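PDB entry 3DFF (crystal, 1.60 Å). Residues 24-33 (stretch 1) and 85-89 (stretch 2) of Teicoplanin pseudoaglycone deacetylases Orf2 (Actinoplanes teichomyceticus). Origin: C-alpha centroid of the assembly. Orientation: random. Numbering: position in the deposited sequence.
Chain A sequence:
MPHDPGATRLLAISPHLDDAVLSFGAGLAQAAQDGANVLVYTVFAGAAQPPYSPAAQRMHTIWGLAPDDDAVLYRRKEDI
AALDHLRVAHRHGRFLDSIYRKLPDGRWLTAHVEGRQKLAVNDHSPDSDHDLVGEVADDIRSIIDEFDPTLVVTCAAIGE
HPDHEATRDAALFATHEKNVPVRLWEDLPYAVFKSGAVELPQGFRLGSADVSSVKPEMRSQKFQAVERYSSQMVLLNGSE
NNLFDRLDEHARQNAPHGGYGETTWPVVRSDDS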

ATOM      1  N   PHE A  24      -5.019  -4.232  -5.423  1.00 18.68           N
ATOM      2  CA  PHE A  24      -4.541  -5.427  -6.133  1.00 20.24           C
ATOM      3  C   PHE A  24      -5.213  -6.700  -5.612  1.00 20.27           C
ATOM      4  O   PHE A  24      -4.768  -7.807  -5.923  1.00 21.33           O
ATOM      5  CB  PHE A  24      -3.004  -5.493  -6.016  1.00 20.39           C
ATOM      6  CG  PHE A  24      -2.331  -6.474  -6.961  1.00 21.77           C
ATOM      7  CD1 PHE A  24      -2.530  -6.405  -8.338  1.00 21.82           C
ATOM      8  CD2 PHE A  24      -1.467  -7.436  -6.459  1.00 22.62           C
ATOM      9  CE1 PHE A  24      -1.891  -7.313  -9.204  1.00 25.72           C
ATOM     10  CE2 PHE A  24      -0.823  -8.345  -7.307  1.00 26.12           C
ATOM     11  CZ  PHE A  24      -1.035  -8.286  -8.677  1.00 23.39           C
ATOM     12  N   GLY A  25      -6.295  -6.546  -4.854  1.00 20.84           N
ATOM     13  CA  GLY A  25      -6.956  -7.685  -4.223  1.00 21.94           C
ATOM     14  C   GLY A  25      -7.450  -8.690  -5.253  1.00 23.31           C
ATOM     15  O   GLY A  25      -7.364  -9.888  -5.032  1.00 23.13           O
ATOM     16  N   ALA A  26      -7.974  -8.192  -6.372  1.00 24.37           N
ATOM     17  CA  ALA A  26      -8.427  -9.098  -7.445  1.00 25.23           C
ATOM     18  C   ALA A  26      -7.250  -9.897  -8.004  1.00 25.58           C
ATOM     19  O   ALA A  26      -7.349 -11.119  -8.150  1.00 26.29           O
ATOM     20  CB  ALA A  26      -9.154  -8.331  -8.552  1.00 25.29           C
ATOM     21  N   GLY A  27      -6.141  -9.212  -8.289  1.00 25.41           N
ATOM     22  CA  GLY A  27      -4.884  -9.841  -8.727  1.00 25.74           C
ATOM     23  C   GLY A  27      -4.338 -10.880  -7.758  1.00 25.83           C
ATOM     24  O   GLY A  27      -3.901 -11.972  -8.168  1.00 26.61           O
ATOM     25  N   LEU A  28      -4.348 -10.544  -6.471  1.00 24.99           N
ATOM     26  CA  LEU A  28      -3.883 -11.472  -5.442  1.00 25.42           C
ATOM     27  C   LEU A  28      -4.748 -12.732  -5.400  1.00 26.21           C
ATOM     28  O   LEU A  28      -4.219 -13.848  -5.330  1.00 26.70           O
ATOM     29  CB  LEU A  28      -3.908 -10.799  -4.071  1.00 24.53           C
ATOM     30  CG  LEU A  28      -2.902  -9.660  -3.912  1.00 24.30           C
ATOM     31  CD1 LEU A  28      -3.195  -8.904  -2.636  1.00 24.63           C
ATOM     32  CD2 LEU A  28      -1.456 -10.184  -3.922  1.00 24.50           C
ATOM     33  N   ALA A  29      -6.065 -12.535  -5.420  1.00 27.02           N
ATOM     34  CA  ALA A  29      -7.026 -13.636  -5.357  1.00 28.25           C
ATOM     35  C   ALA A  29      -6.893 -14.528  -6.595  1.00 29.21           C
ATOM     36  O   ALA A  29      -6.941 -15.761  -6.483  1.00 29.38           O
ATOM     37  CB  ALA A  29      -8.433 -13.099  -5.228  1.00 28.26           C
ATOM     38  N   GLN A  30      -6.701 -13.898  -7.754  1.00 29.63           N
ATOM     39  CA  GLN A  30      -6.479 -14.618  -9.019  1.00 31.23           C
ATOM     40  C   GLN A  30      -5.250 -15.508  -8.920  1.00 31.24           C
ATOM     41  O   GLN A  30      -5.306 -16.698  -9.266  1.00 31.47           O
ATOM     42  CB  GLN A  30      -6.326 -13.634 -10.192  1.00 31.62           C
ATOM     43  CG  GLN A  30      -5.996 -14.272 -11.555  1.00 34.88           C
ATOM     44  CD  GLN A  30      -7.205 -14.912 -12.226  1.00 37.62           C
ATOM     45  OE1 GLN A  30      -8.310 -14.935 -11.676  1.00 40.37           O
ATOM     46  NE2 GLN A  30      -6.998 -15.438 -13.430  1.00 39.70           N
ATOM     47  N   ALA A  31      -4.146 -14.927  -8.449  1.00 31.28           N
ATOM     48  CA  ALA A  31      -2.864 -15.609  -8.357  1.00 31.55           C
ATOM     49  C   ALA A  31      -2.962 -16.848  -7.470  1.00 32.15           C
ATOM     50  O   ALA A  31      -2.350 -17.880  -7.769  1.00 32.16           O
ATOM     51  CB  ALA A  31      -1.795 -14.651  -7.832  1.00 31.38           C
ATOM     52  N   ALA A  32      -3.747 -16.748  -6.399  1.00 32.47           N
ATOM     53  CA  ALA A  32      -3.914 -17.849  -5.449  1.00 34.06           C
ATOM     54  C   ALA A  32      -4.727 -18.990  -6.066  1.00 35.17           C
ATOM     55  O   ALA A  32      -4.375 -20.162  -5.904  1.00 35.56           O
ATOM     56  CB  ALA A  32      -4.559 -17.357  -4.169  1.00 33.76           C
ATOM     57  N   GLN A  33      -5.808 -18.633  -6.756  1.00 36.01           N
ATOM     58  CA  GLN A  33      -6.586 -19.584  -7.553  1.00 37.56           C
ATOM     59  C   GLN A  33      -5.721 -20.308  -8.578  1.00 37.77           C
ATOM     60  O   GLN A  33      -5.805 -21.535  -8.715  1.00 38.29           O
ATOM     61  CB  GLN A  33      -7.724 -18.877  -8.271  1.00 37.58           C
ATOM     62  CG  GLN A  33      -8.973 -18.749  -7.444  1.00 40.18           C
ATOM     63  CD  GLN A  33     -10.225 -19.095  -8.227  1.00 43.15           C
ATOM     64  OE1 GLN A  33     -10.170 -19.388  -9.426  1.00 44.45           O
ATOM     65  NE2 GLN A  33     -11.363 -19.075  -7.547  1.00 44.98           N
ATOM     66  N   HIS A  85      -9.496 -13.932   3.580  1.00 24.40           N
ATOM     67  CA  HIS A  85     -10.643 -13.992   2.667  1.00 25.51           C
ATOM     68  C   HIS A  85     -10.226 -14.195   1.216  1.00 25.65           C
ATOM     69  O   HIS A  85     -10.933 -14.891   0.459  1.00 26.30           O
ATOM     70  CB  HIS A  85     -11.542 -12.764   2.799  1.00 25.54           C
ATOM     71  CG  HIS A  85     -12.906 -12.964   2.210  1.00 27.48           C
ATOM     72  ND1 HIS A  85     -13.889 -13.700   2.842  1.00 30.07           N
ATOM     73  CD2 HIS A  85     -13.445 -12.537   1.042  1.00 28.81           C
ATOM     74  CE1 HIS A  85     -14.975 -13.713   2.088  1.00 30.16           C
ATOM     75  NE2 HIS A  85     -14.732 -13.016   0.991  1.00 30.27           N
ATOM     76  N   LEU A  86      -9.096 -13.595   0.829  1.00 25.46           N
ATOM     77  CA  LEU A  86      -8.496 -13.771  -0.513  1.00 25.55           C
ATOM     78  C   LEU A  86      -7.736 -15.089  -0.630  1.00 26.43           C
ATOM     79  O   LEU A  86      -7.198 -15.428  -1.698  1.00 26.26           O
ATOM     80  CB  LEU A  86      -7.555 -12.610  -0.858  1.00 25.84           C
ATOM     81  CG  LEU A  86      -8.182 -11.219  -0.911  1.00 25.99           C
ATOM     82  CD1 LEU A  86      -7.107 -10.186  -1.245  1.00 24.72           C
ATOM     83  CD2 LEU A  86      -9.276 -11.191  -1.970  1.00 26.86           C
ATOM     84  N   ARG A  87      -7.682 -15.795   0.502  1.00 26.86           N
ATOM     85  CA  ARG A  87      -6.980 -17.067   0.677  1.00 28.18           C
ATOM     86  C   ARG A  87      -5.475 -16.919   0.446  1.00 27.09           C
ATOM     87  O   ARG A  87      -4.825 -17.776  -0.143  1.00 28.21           O
ATOM     88  CB  ARG A  87      -7.647 -18.181  -0.163  1.00 27.31           C
ATOM     89  CG  ARG A  87      -9.174 -18.186  -0.003  1.00 30.08           C
ATOM     90  CD  ARG A  87      -9.825 -19.302  -0.815  1.00 31.11           C
ATOM     91  NE  ARG A  87      -9.857 -20.547  -0.055  1.00 39.29           N
ATOM     92  CZ  ARG A  87     -10.972 -21.164   0.337  1.00 41.74           C
ATOM     93  NH1 ARG A  87     -12.162 -20.666   0.023  1.00 43.30           N
ATOM     94  NH2 ARG A  87     -10.892 -22.295   1.032  1.00 42.65           N
ATOM     95  N   VAL A  88      -4.916 -15.808   0.933  1.00 27.21           N
ATOM     96  CA  VAL A  88      -3.476 -15.531   0.783  1.00 25.83           C
ATOM     97  C   VAL A  88      -2.774 -15.264   2.143  1.00 25.55           C
ATOM     98  O   VAL A  88      -3.429 -14.901   3.120  1.00 26.15           O
ATOM     99  CB  VAL A  88      -3.183 -14.352  -0.210  1.00 26.95           C
ATOM    100  CG1 VAL A  88      -3.840 -14.575  -1.571  1.00 25.14           C
ATOM    101  CG2 VAL A  88      -3.643 -13.026   0.375  1.00 25.48           C
ATOM    102  N   ALA A  89      -1.451 -15.436   2.169  1.00 25.16           N
ATOM    103  CA  ALA A  89      -0.620 -15.277   3.386  1.00 24.01           C
ATOM    104  C   ALA A  89      -0.263 -13.817   3.665  1.00 23.93           C
ATOM    105  O   ALA A  89      -0.190 -12.996   2.741  1.00 23.31           O
ATOM    106  CB  ALA A  89       0.671 -16.095   3.251  1.00 24.33           C
TER
HETATM  107  O   HOH W   1      -7.827 -16.879  -3.931  1.00 37.98           O

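No direct hydrogen bond joins these two stretches; the polar link between them is a single water. Water 1 donates one hydrogen to Ala29 O at 2.9 Å and the other to Leu86 O at 2.7 Å, so that two acceptors, which could not bond to each other, are tied together by a molecule with two protons to give. Everything else in the contact is van der Waals packing, and the surface buried, 254 Å² summed over both sides, is modest.

The first stretch is helical. Its regular i to i+4 bonds include Ala29 N to Gly25 O at 3.0 Å and Ala32 N to Leu28 O at 3.1 Å, and the helix is kinked near Ala26 and Gly27, whose amides lack a bond to the preceding turn. The second stretch has no regular secondary structure over most of its length. It comes off the end of another helix, and Arg87, with phi/psi of 62/40, is the first residue to leave helical geometry. The positive phi belongs to a Schellman motif, in which two bonds run back into the last turn. Such a conformation is commonest for glycine, but a residue with a CB can adopt it, as Arg87 does here. Beyond the turn, Val88 has the extended phi/psi of -125/159. The backbones come near each other at Ala29 and Leu86, with 5.1 Å between Ala29 CA and Leu86 CA, and are farther apart at the next pairing, with 6.7 Å between Ala32 CA and Val88 CA.

Leu86 gives up more area to the contact than any other residue, 80 Å². Its CA-to-CB bond points toward the helix, and its m,t rotamer, a favourable one for leucine, spreads two methyls over the helix surface. Leu86 CD2 lies 3.9 Å from Ala29 CB, Leu86 CD1 lies 4.3 Å from Leu28 CB, and both methyls reach Gly25 O, each at 3.8 Å. These last approaches are packing contacts, since a methyl carbon is no conventional donor; the carbonyl is already engaged by the amide of Ala29. The small residues suit this surface. Gly25 presents no side chain, and a CB placed there would stand 3.8 Å from Leu86 CD1, close but not a clash. Ala29 offers one methyl, compatible with the short backbone separation.

One turn farther along, Ala32 points its CB toward the loop and touches three successive residues: Leu86 O and Arg87 O, each 4.1 Å from Ala32 CB, and Val88 CG1, 3.9 Å from the same atom. A single methyl can thus rest against both backbone oxygens and a valine methyl. Val88 also directs its CB toward the helix, and its CG1 lies 3.8 Å from Leu28 O, so this one methyl packs against helix backbone as well as against the Ala32 side chain; valine, short and apolar, brings no polar group to satisfy. Arg87, by contrast, has its CA-to-CB bond sideways and remains exposed, as suits a long charged residue: it contributes its carbonyl to the contact, while its side chain comes no nearer than 5.1 Å, from Arg87 CB to Ala32 CB.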